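Local coordinates for protein malonate decarboxylase subunit alpha (Acinetobacter baumannii ATCC 17978, PDB 6MPR) that probably acts as the acyl-carrier-protein transferase subunit of malonate decarboxylase, exchanging acetyl for malonyl on the carrier protein, at residues P58-L64 with H88-M94. Sequence-based numbering, arbitrary orientation.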
ATOM      1  N   PRO A  58      -6.354   9.453 -29.671  1.00 15.61           N
ATOM      2  CA  PRO A  58      -6.398  10.728 -28.944  1.00 18.17           C
ATOM      3  C   PRO A  58      -7.248  10.615 -27.687  1.00 16.00           C
ATOM      4  O   PRO A  58      -8.274   9.925 -27.662  1.00 16.34           O
ATOM      5  CB  PRO A  58      -7.019  11.692 -29.956  1.00 24.54           C
ATOM      6  CG  PRO A  58      -6.704  11.106 -31.276  1.00 28.71           C
ATOM      7  CD  PRO A  58      -6.688   9.618 -31.097  1.00 17.07           C
ATOM      8  N   GLY A  59      -6.812  11.301 -26.625  1.00 18.00           N
ATOM      9  CA  GLY A  59      -7.494  11.229 -25.347  1.00 20.49           C
ATOM     10  C   GLY A  59      -7.133  10.032 -24.491  1.00 18.95           C
ATOM     11  O   GLY A  59      -7.575   9.960 -23.336  1.00 20.89           O
ATOM     12  N   ASP A  60      -6.356   9.084 -25.011  1.00 16.08           N
ATOM     13  CA  ASP A  60      -5.981   7.912 -24.223  1.00 12.35           C
ATOM     14  C   ASP A  60      -5.232   8.313 -22.963  1.00 17.29           C
ATOM     15  O   ASP A  60      -4.396   9.220 -22.988  1.00 19.14           O
ATOM     16  CB  ASP A  60      -5.077   6.987 -25.038  1.00 11.85           C
ATOM     17  CG  ASP A  60      -5.840   5.932 -25.797  1.00 19.63           C
ATOM     18  OD1 ASP A  60      -7.068   5.825 -25.615  1.00 18.69           O
ATOM     19  OD2 ASP A  60      -5.190   5.193 -26.563  1.00 18.05           O
ATOM     20  N   LYS A  61      -5.512   7.607 -21.862  1.00 13.06           N
ATOM     21  CA  LYS A  61      -4.606   7.585 -20.715  1.00 10.41           C
ATOM     22  C   LYS A  61      -3.429   6.667 -21.032  1.00  9.41           C
ATOM     23  O   LYS A  61      -3.614   5.465 -21.234  1.00 11.89           O
ATOM     24  CB  LYS A  61      -5.337   7.108 -19.460  1.00 12.64           C
ATOM     25  CG  LYS A  61      -6.465   8.030 -19.022  1.00 16.32           C
ATOM     26  CD  LYS A  61      -7.162   7.485 -17.778  1.00 16.60           C
ATOM     27  CE  LYS A  61      -8.380   8.316 -17.396  1.00 25.77           C
ATOM     28  NZ  LYS A  61      -9.371   8.402 -18.503  1.00 33.15           N
ATOM     29  N   VAL A  62      -2.223   7.223 -21.058  1.00 12.00           N
ATOM     30  CA  VAL A  62      -1.026   6.501 -21.484  1.00  8.45           C
ATOM     31  C   VAL A  62      -0.069   6.528 -20.315  1.00  9.79           C
ATOM     32  O   VAL A  62       0.425   7.597 -19.949  1.00  9.50           O
ATOM     33  CB  VAL A  62      -0.382   7.142 -22.723  1.00  8.65           C
ATOM     34  CG1 VAL A  62       0.897   6.395 -23.115  1.00  8.46           C
ATOM     35  CG2 VAL A  62      -1.400   7.165 -23.879  1.00 12.84           C
ATOM     36  N   VAL A  63       0.183   5.364 -19.725  1.00  9.79           N
ATOM     37  CA  VAL A  63       1.256   5.218 -18.748  1.00 10.58           C
ATOM     38  C   VAL A  63       2.566   5.085 -19.510  1.00  9.66           C
ATOM     39  O   VAL A  63       2.683   4.243 -20.405  1.00  8.71           O
ATOM     40  CB  VAL A  63       1.012   3.987 -17.864  1.00  6.75           C
ATOM     41  CG1 VAL A  63       2.241   3.684 -16.996  1.00  8.38           C
ATOM     42  CG2 VAL A  63      -0.235   4.199 -16.982  1.00 11.32           C
ATOM     43  N   LEU A  64       3.559   5.890 -19.140  1.00  8.02           N
ATOM     44  CA  LEU A  64       4.859   5.892 -19.804  1.00 13.71           C
ATOM     45  C   LEU A  64       5.918   5.804 -18.721  1.00  7.86           C
ATOM     46  O   LEU A  64       5.922   6.625 -17.796  1.00 11.58           O
ATOM     47  CB  LEU A  64       5.062   7.160 -20.648  1.00 10.30           C
ATOM     48  CG  LEU A  64       6.461   7.388 -21.244  1.00  8.76           C
ATOM     49  CD1 LEU A  64       6.824   6.236 -22.152  1.00  9.63           C
ATOM     50  CD2 LEU A  64       6.500   8.702 -22.024  1.00 10.41           C
ATOM     51  N   HIS A  88      -3.071  13.337 -30.201  1.00 18.29           N
ATOM     52  CA  HIS A  88      -3.186  14.591 -29.471  1.00 17.61           C
ATOM     53  C   HIS A  88      -4.042  14.338 -28.241  1.00 20.40           C
ATOM     54  O   HIS A  88      -4.720  13.313 -28.141  1.00 14.75           O
ATOM     55  CB  HIS A  88      -3.791  15.707 -30.332  1.00 19.48           C
ATOM     56  CG  HIS A  88      -5.070  15.316 -31.001  1.00 24.68           C
ATOM     57  ND1 HIS A  88      -6.300  15.449 -30.395  1.00 22.59           N
ATOM     58  CD2 HIS A  88      -5.308  14.786 -32.224  1.00 25.63           C
ATOM     59  CE1 HIS A  88      -7.241  15.017 -31.215  1.00 27.94           C
ATOM     60  NE2 HIS A  88      -6.667  14.610 -32.332  1.00 23.30           N
ATOM     61  N   ASP A  89      -3.973  15.271 -27.286  1.00 21.26           N
ATOM     62  CA  ASP A  89      -4.771  15.212 -26.056  1.00 19.71           C
ATOM     63  C   ASP A  89      -4.517  13.932 -25.278  1.00 19.28           C
ATOM     64  O   ASP A  89      -5.404  13.430 -24.576  1.00 19.00           O
ATOM     65  CB  ASP A  89      -6.264  15.368 -26.346  1.00 15.87           C
ATOM     66  CG  ASP A  89      -6.613  16.764 -26.808  1.00 28.84           C
ATOM     67  OD1 ASP A  89      -6.655  17.672 -25.955  1.00 32.05           O
ATOM     68  OD2 ASP A  89      -6.795  16.962 -28.027  1.00 30.79           O
ATOM     69  N   LEU A  90      -3.306  13.396 -25.395  1.00 15.30           N
ATOM     70  CA  LEU A  90      -2.927  12.265 -24.562  1.00 12.24           C
ATOM     71  C   LEU A  90      -2.901  12.681 -23.097  1.00 17.14           C
ATOM     72  O   LEU A  90      -2.455  13.775 -22.751  1.00 14.32           O
ATOM     73  CB  LEU A  90      -1.557  11.716 -24.982  1.00 13.07           C
ATOM     74  CG  LEU A  90      -1.495  11.062 -26.366  1.00 12.88           C
ATOM     75  CD1 LEU A  90      -0.219  10.267 -26.555  1.00 14.71           C
ATOM     76  CD2 LEU A  90      -2.743  10.193 -26.618  1.00 15.04           C
ATOM     77  N   HIS A  91      -3.404  11.810 -22.239  1.00 14.21           N
ATOM     78  CA  HIS A  91      -3.388  12.027 -20.797  1.00 14.21           C
ATOM     79  C   HIS A  91      -2.257  11.149 -20.284  1.00 13.65           C
ATOM     80  O   HIS A  91      -2.391   9.923 -20.214  1.00 12.14           O
ATOM     81  CB  HIS A  91      -4.745  11.677 -20.189  1.00 15.42           C
ATOM     82  CG  HIS A  91      -4.824  11.826 -18.699  1.00 11.99           C
ATOM     83  ND1 HIS A  91      -6.027  11.829 -18.031  1.00 14.88           N
ATOM     84  CD2 HIS A  91      -3.867  11.957 -17.749  1.00 11.55           C
ATOM     85  CE1 HIS A  91      -5.812  11.973 -16.734  1.00 18.21           C
ATOM     86  NE2 HIS A  91      -4.506  12.042 -16.534  1.00 12.82           N
ATOM     87  N   MET A  92      -1.121  11.772 -19.978  1.00  9.83           N
ATOM     88  CA  MET A  92       0.041  11.000 -19.560  1.00 11.27           C
ATOM     89  C   MET A  92      -0.041  10.703 -18.078  1.00  9.40           C
ATOM     90  O   MET A  92      -0.414  11.565 -17.269  1.00 11.76           O
ATOM     91  CB  MET A  92       1.340  11.748 -19.866  1.00 12.19           C
ATOM     92  CG  MET A  92       1.480  12.142 -21.333  1.00 18.04           C
ATOM     93  SD  MET A  92       1.289  10.761 -22.494  1.00 13.30           S
ATOM     94  CE  MET A  92       2.654   9.709 -21.962  1.00 15.07           C
ATOM     95  N   ILE A  93       0.317   9.471 -17.728  1.00  9.05           N
ATOM     96  CA  ILE A  93       0.365   9.002 -16.350  1.00 12.58           C
ATOM     97  C   ILE A  93       1.782   8.506 -16.125  1.00 13.18           C
ATOM     98  O   ILE A  93       2.182   7.480 -16.690  1.00 11.65           O
ATOM     99  CB  ILE A  93      -0.670   7.905 -16.070  1.00 13.46           C
ATOM    100  CG1 ILE A  93      -2.074   8.440 -16.338  1.00 13.46           C
ATOM    101  CG2 ILE A  93      -0.577   7.440 -14.613  1.00 11.27           C
ATOM    102  CD1 ILE A  93      -3.146   7.371 -16.460  1.00 18.53           C
ATOM    103  N   MET A  94       2.552   9.246 -15.315  1.00  9.55           N
ATOM    104  CA  MET A  94       3.969   8.934 -15.219  1.00 10.58           C
ATOM    105  C   MET A  94       4.433   8.964 -13.773  1.00 11.14           C
ATOM    106  O   MET A  94       4.331  10.006 -13.120  1.00 10.20           O
ATOM    107  CB  MET A  94       4.782   9.921 -16.049  1.00 12.73           C
ATOM    108  CG  MET A  94       4.379   9.943 -17.537  1.00 14.01           C
ATOM    109  SD  MET A  94       5.428  11.027 -18.508  1.00 17.61           S
ATOM    110  CE  MET A  94       6.927  10.059 -18.476  1.00 16.90           C
TER
HETATM  111  O   HOH W   1      -8.499  11.515 -19.325  1.00 21.36           O
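Two neighbouring parallel strands of a beta-alpha-beta unit meet here, and they illustrate how parallel pairing is built from offset backbone hydrogen bonds. Val62 bonds to the two residues that flank its neighbour Met92, donating from N to His91 O (2.8 Å) and accepting at O from Ile93 N (2.9 Å). Ile93 likewise bonds to Val62 and, through its O, to Leu64 N (3.2 Å), and His91 N donates to Asp60 O (2.9 Å). CA-H...O contacts fill the intervals, as between Val63 CA and Ile93 O (3.2 Å).

On one face of the sheet, Lys61 CB packs on Ile93 CD1 (3.7 Å), and Val63 CG2 reaches Ile93 CB (3.8 Å). Here a water lies 2.8 Å from His91 ND1 and bonds weakly to Lys61 NZ (3.3 Å), while His91 NE2 hydrogen-bonds to Asp115 OD2. On the face of Val62 and Met92, Met92 CE touches Val62 CG1 (3.9 Å) and also Leu64 CB (3.7 Å), and Met92 packs on Leu105 and Phe106 of helix 100-107.

Ahead of the strands, Gly59 N still bonds His88 O (3.3 Å), at a positive phi where a side chain would clash with the preceding carbonyl. Pro58 CB sits over the His88 ring in a CH-pi contact, 3.8 Å from its centroid, and His88 ND1 donates a hydrogen bond to Asp89 OD2 (2.9 Å).

Strand 158-163 flanks 61-64 and strand 111-116 flanks 90-94, so the pair lies inside an all-parallel sheet, with helix 73-79 linking its strands as in the classic beta-alpha-beta crossover of alpha/beta folds.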